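Long-range contacts in outer membrane porin protein 32 (Delftia acidovorans, PDB 2FGQ), which forms anion-selective channels, as a homotrimer, across the bacterial outer membrane: residues A271-L276 and A293-K298; G113-F118 and S240-A245. One frame throughout, in Å; residues are numbered along the deposited sequence.

Contact 1 (271-276 with 293-298) joins two neighbouring strands of the barrel wall, whereas contact 2 (113-118 with 240-245) seats an inward-folded loop against another strand of the same wall. Their centres are about 10 Å apart, and they meet inside the barrel. Thr275 CG2 presses to within 3.1 Å of Gly113 CA, very close for two carbons, and Gln273 OE1 lies 4.0 Å from Met116 SD. A weak hydrogen bond between Thr275 OG1 and Gly113 O adds a polar tie. The loop also carries malate-binding residues, among them Thr102 and Ala109, and the side chain of Phe115 is about 10 Å from the bound d-malate. Contact 2 thus lies near the substrate site, not in it.

Contact 1. Residues A271-L276 and A293-K298; sequences AHQITL and AFLKNK
Gln273 and Leu295 both hold CG anti to the backbone N (chi1 -167° and -177°), and their side chains cross obliquely over the inner face of the barrel. Leu295 CD1 does the touching: it rests 3.8 Å from Gln273 CB and 3.6 Å from His272 O. Beyond CG the glutamine runs extended, and its NE2 gives Thr275 OG1 a 3.0 Å hydrogen bond, tilted from the amide plane, and Ile112 O, in the inward loop, a weak one. Beside them the small Ala293 sits opposite Thr275 in a non-hydrogen-bonded pair, its CB 3.8 Å from Thr275 OG1.

Beneath these groups the strands run antiparallel. His272 and Lys296 form one hydrogen-bonded pair, Lys296 N reaching His272 O at 2.8 Å (N-H...O angle 171°). In the next, Ile274 N to Phe294 O and Phe294 N to Ile274 O are both 2.9 Å. The Lys296 chain bends near its end, and NZ lies at the edge of the Phe294 ring, in its plane, while His272 ND1 bonds to Tyr259 OH on the adjoining strand. The chemistry thus divides: the backbones of these two pairs satisfy one another, those of Ala271, Gln273 and Thr275 bond to strand 253-264, the inner amide and hydroxyl bind each other and the loop, and the outer face combines polar His272 and Lys296 with Ile274 and Phe294, which suit a surface that probably faces lipid.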
# COMPACT_ATOMS: atom_id res chain seq x y z
N ALA A 271 -2.93 10.63 36.54
CA ALA A 271 -1.61 10.83 35.92
C ALA A 271 -1.54 12.31 35.54
O ALA A 271 -2.55 12.89 35.15
CB ALA A 271 -1.44 9.94 34.67
N HIS A 272 -0.37 12.91 35.71
CA HIS A 272 -0.12 14.30 35.38
C HIS A 272 1.00 14.33 34.33
O HIS A 272 1.94 13.54 34.38
CB HIS A 272 0.40 15.09 36.62
CG HIS A 272 -0.47 15.05 37.83
ND1 HIS A 272 -1.29 16.10 38.19
CD2 HIS A 272 -0.63 14.10 38.79
CE1 HIS A 272 -1.94 15.79 39.30
NE2 HIS A 272 -1.57 14.58 39.68
N GLN A 273 0.94 15.28 33.43
CA GLN A 273 1.93 15.37 32.37
C GLN A 273 2.31 16.81 32.12
O GLN A 273 1.48 17.68 32.15
CB GLN A 273 1.37 14.82 31.05
CG GLN A 273 2.48 14.60 30.02
CD GLN A 273 1.99 14.07 28.72
OE1 GLN A 273 0.96 13.37 28.67
NE2 GLN A 273 2.73 14.39 27.62
N ILE A 274 3.59 17.04 31.89
CA ILE A 274 4.10 18.33 31.46
C ILE A 274 4.98 18.10 30.23
O ILE A 274 5.83 17.21 30.23
CB ILE A 274 4.93 19.03 32.56
CG1 ILE A 274 4.16 19.17 33.85
CG2 ILE A 274 5.35 20.42 32.09
CD1 ILE A 274 5.11 19.50 35.06
N THR A 275 4.76 18.91 29.20
CA THR A 275 5.55 18.86 27.99
C THR A 275 6.00 20.24 27.58
O THR A 275 5.19 21.17 27.52
CB THR A 275 4.69 18.30 26.87
OG1 THR A 275 4.08 17.09 27.31
CG2 THR A 275 5.56 17.91 25.65
N LEU A 276 7.30 20.35 27.30
CA LEU A 276 7.91 21.52 26.72
C LEU A 276 8.35 21.21 25.30
O LEU A 276 8.97 20.18 25.05
CB LEU A 276 9.13 21.93 27.55
CG LEU A 276 9.86 23.14 27.03
CD1 LEU A 276 9.09 24.45 27.26
CD2 LEU A 276 11.25 23.19 27.74
N ALA A 293 9.18 15.68 27.68
CA ALA A 293 7.97 15.42 28.46
C ALA A 293 8.23 14.61 29.71
O ALA A 293 9.15 13.80 29.80
CB ALA A 293 6.98 14.70 27.61
N PHE A 294 7.37 14.85 30.69
CA PHE A 294 7.43 14.18 31.98
C PHE A 294 6.02 13.75 32.32
O PHE A 294 5.13 14.59 32.35
CB PHE A 294 7.97 15.13 33.07
CG PHE A 294 8.12 14.49 34.41
CD1 PHE A 294 9.08 13.51 34.63
CD2 PHE A 294 7.30 14.88 35.48
CE1 PHE A 294 9.22 12.91 35.89
CE2 PHE A 294 7.42 14.28 36.74
CZ PHE A 294 8.40 13.31 36.95
N LEU A 295 5.83 12.47 32.55
CA LEU A 295 4.55 11.88 32.84
C LEU A 295 4.65 11.18 34.19
O LEU A 295 5.41 10.24 34.38
CB LEU A 295 4.17 10.88 31.75
CG LEU A 295 2.85 10.13 31.74
CD1 LEU A 295 1.67 11.07 31.76
CD2 LEU A 295 2.74 9.17 30.52
N LYS A 296 3.84 11.64 35.14
CA LYS A 296 3.83 11.09 36.49
C LYS A 296 2.55 10.33 36.73
O LYS A 296 1.49 10.93 36.83
CB LYS A 296 3.90 12.25 37.47
CG LYS A 296 3.91 11.86 38.93
CD LYS A 296 4.07 13.16 39.78
CE LYS A 296 5.50 13.37 40.29
NZ LYS A 296 6.05 14.75 39.99
N ASN A 297 2.65 9.01 36.82
CA ASN A 297 1.54 8.17 37.18
C ASN A 297 1.47 8.08 38.69
O ASN A 297 2.48 7.90 39.34
CB ASN A 297 1.74 6.77 36.63
CG ASN A 297 1.67 6.72 35.12
OD1 ASN A 297 2.72 6.57 34.41
ND2 ASN A 297 0.48 6.86 34.62
N LYS A 298 0.25 8.14 39.22
CA LYS A 298 0.01 7.85 40.64
C LYS A 298 -0.70 6.52 40.78
O LYS A 298 -1.45 6.06 39.89
CB LYS A 298 -0.83 8.97 41.26
CG LYS A 298 -0.22 10.35 41.16
CD LYS A 298 1.12 10.48 41.87
CE LYS A 298 0.95 10.83 43.35
NZ LYS A 298 2.31 10.89 44.02

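Contact 2. Residues G113-F118 and S240-A245; sequences GPFMGF and SYMLGA
The backbone N of Phe115 is held by a hydrogen bond to Asp105 OD2, and that of Met116 by one to Tyr262 OH on strand 253-264. With the loop fixed in this way, Phe115 CB points at strand 240-245; CG stands anti to the backbone N (chi1 -177°), and the ring beyond it lies against Ser240 and Met242. Its CZ meets Ser240 CB at 3.6 Å, and CD1 meets Met242 CB at 3.5 Å. The methionine chain bends at chi2, and SD sits 4.7 Å from the ring centroid, 36° off the normal, an oblique Met-aromatic contact suited to a soft, flexible thioether.

Over the centre of one ring face lies Gly117 N, 3.4 Å above the plane. A CB on Gly117 would come within 2.3 Å of Phe115 CE2, so glycine is well suited here, a side chain being likely to collide with the ring where it stands. An alanine at Phe115 would probably open a gap between loop and wall, leaving Ser240 CB and Met242 CB without their aromatic partner. An inward-folded loop against the inner wall of a 16-stranded antiparallel barrel is the hallmark of general porins, where it narrows the channel.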
# COMPACT_ATOMS: atom_id res chain seq x y z
N GLY A 113 4.25 14.86 23.42
CA GLY A 113 3.63 15.93 24.18
C GLY A 113 2.13 16.01 24.27
O GLY A 113 1.68 16.83 25.03
N PRO A 114 1.33 15.30 23.48
CA PRO A 114 -0.01 15.79 23.21
C PRO A 114 -0.99 15.37 24.29
O PRO A 114 -0.74 14.52 25.12
CB PRO A 114 -0.37 15.15 21.88
CG PRO A 114 0.22 13.84 21.98
CD PRO A 114 1.56 14.03 22.77
N PHE A 115 -2.13 16.00 24.21
CA PHE A 115 -3.28 15.61 25.01
C PHE A 115 -3.66 14.17 24.69
O PHE A 115 -3.74 13.80 23.50
CB PHE A 115 -4.43 16.51 24.64
CG PHE A 115 -5.69 16.29 25.42
CD1 PHE A 115 -5.69 16.44 26.79
CD2 PHE A 115 -6.83 15.95 24.78
CE1 PHE A 115 -6.90 16.27 27.52
CE2 PHE A 115 -8.04 15.79 25.49
CZ PHE A 115 -8.04 15.93 26.86
N MET A 116 -3.90 13.37 25.72
CA MET A 116 -4.19 11.93 25.54
C MET A 116 -5.67 11.60 25.70
O MET A 116 -6.02 10.43 25.80
CB MET A 116 -3.43 11.09 26.59
CG MET A 116 -1.98 11.21 26.57
SD MET A 116 -1.26 10.17 27.97
CE MET A 116 -2.10 8.72 27.85
N GLY A 117 -6.54 12.60 25.83
CA GLY A 117 -7.96 12.31 26.06
C GLY A 117 -8.61 11.38 25.02
O GLY A 117 -9.43 10.52 25.36
N PHE A 118 -8.25 11.57 23.75
CA PHE A 118 -8.78 10.73 22.65
C PHE A 118 -7.96 9.46 22.62
O PHE A 118 -7.06 9.30 21.77
CB PHE A 118 -8.78 11.45 21.30
CG PHE A 118 -9.67 12.65 21.25
CD1 PHE A 118 -10.99 12.50 20.88
CD2 PHE A 118 -9.20 13.93 21.50
CE1 PHE A 118 -11.84 13.57 20.76
CE2 PHE A 118 -10.09 15.05 21.45
CZ PHE A 118 -11.40 14.85 21.05
N SER A 240 -10.38 14.15 31.63
CA SER A 240 -9.09 14.59 31.10
C SER A 240 -9.08 16.10 30.96
O SER A 240 -10.06 16.69 30.52
CB SER A 240 -8.80 13.94 29.74
OG SER A 240 -8.81 12.52 29.80
N TYR A 241 -7.99 16.72 31.36
CA TYR A 241 -7.88 18.18 31.42
C TYR A 241 -6.55 18.61 30.83
O TYR A 241 -5.56 17.93 31.02
CB TYR A 241 -7.86 18.65 32.87
CG TYR A 241 -8.96 18.13 33.78
CD1 TYR A 241 -8.92 16.87 34.33
CD2 TYR A 241 -10.00 18.95 34.14
CE1 TYR A 241 -9.90 16.41 35.18
CE2 TYR A 241 -11.02 18.50 35.00
CZ TYR A 241 -10.96 17.21 35.50
OH TYR A 241 -11.93 16.75 36.38
N MET A 242 -6.52 19.74 30.13
CA MET A 242 -5.24 20.25 29.59
C MET A 242 -5.29 21.77 29.53
O MET A 242 -6.35 22.37 29.29
CB MET A 242 -5.04 19.63 28.20
CG MET A 242 -4.05 20.20 27.25
SD MET A 242 -5.01 20.39 25.57
CE MET A 242 -4.98 22.14 25.81
N LEU A 243 -4.14 22.37 29.82
CA LEU A 243 -3.92 23.81 29.68
C LEU A 243 -2.54 23.98 29.09
O LEU A 243 -1.58 23.37 29.56
CB LEU A 243 -3.97 24.53 31.04
CG LEU A 243 -4.01 26.06 30.99
CD1 LEU A 243 -5.17 26.59 30.18
CD2 LEU A 243 -4.13 26.61 32.39
N GLY A 244 -2.45 24.81 28.07
CA GLY A 244 -1.18 25.09 27.43
C GLY A 244 -1.04 26.50 26.94
O GLY A 244 -2.01 27.24 26.77
N ALA A 245 0.20 26.85 26.66
CA ALA A 245 0.53 28.13 26.07
C ALA A 245 1.64 27.96 25.04
O ALA A 245 2.49 27.09 25.18
CB ALA A 245 0.97 29.10 27.12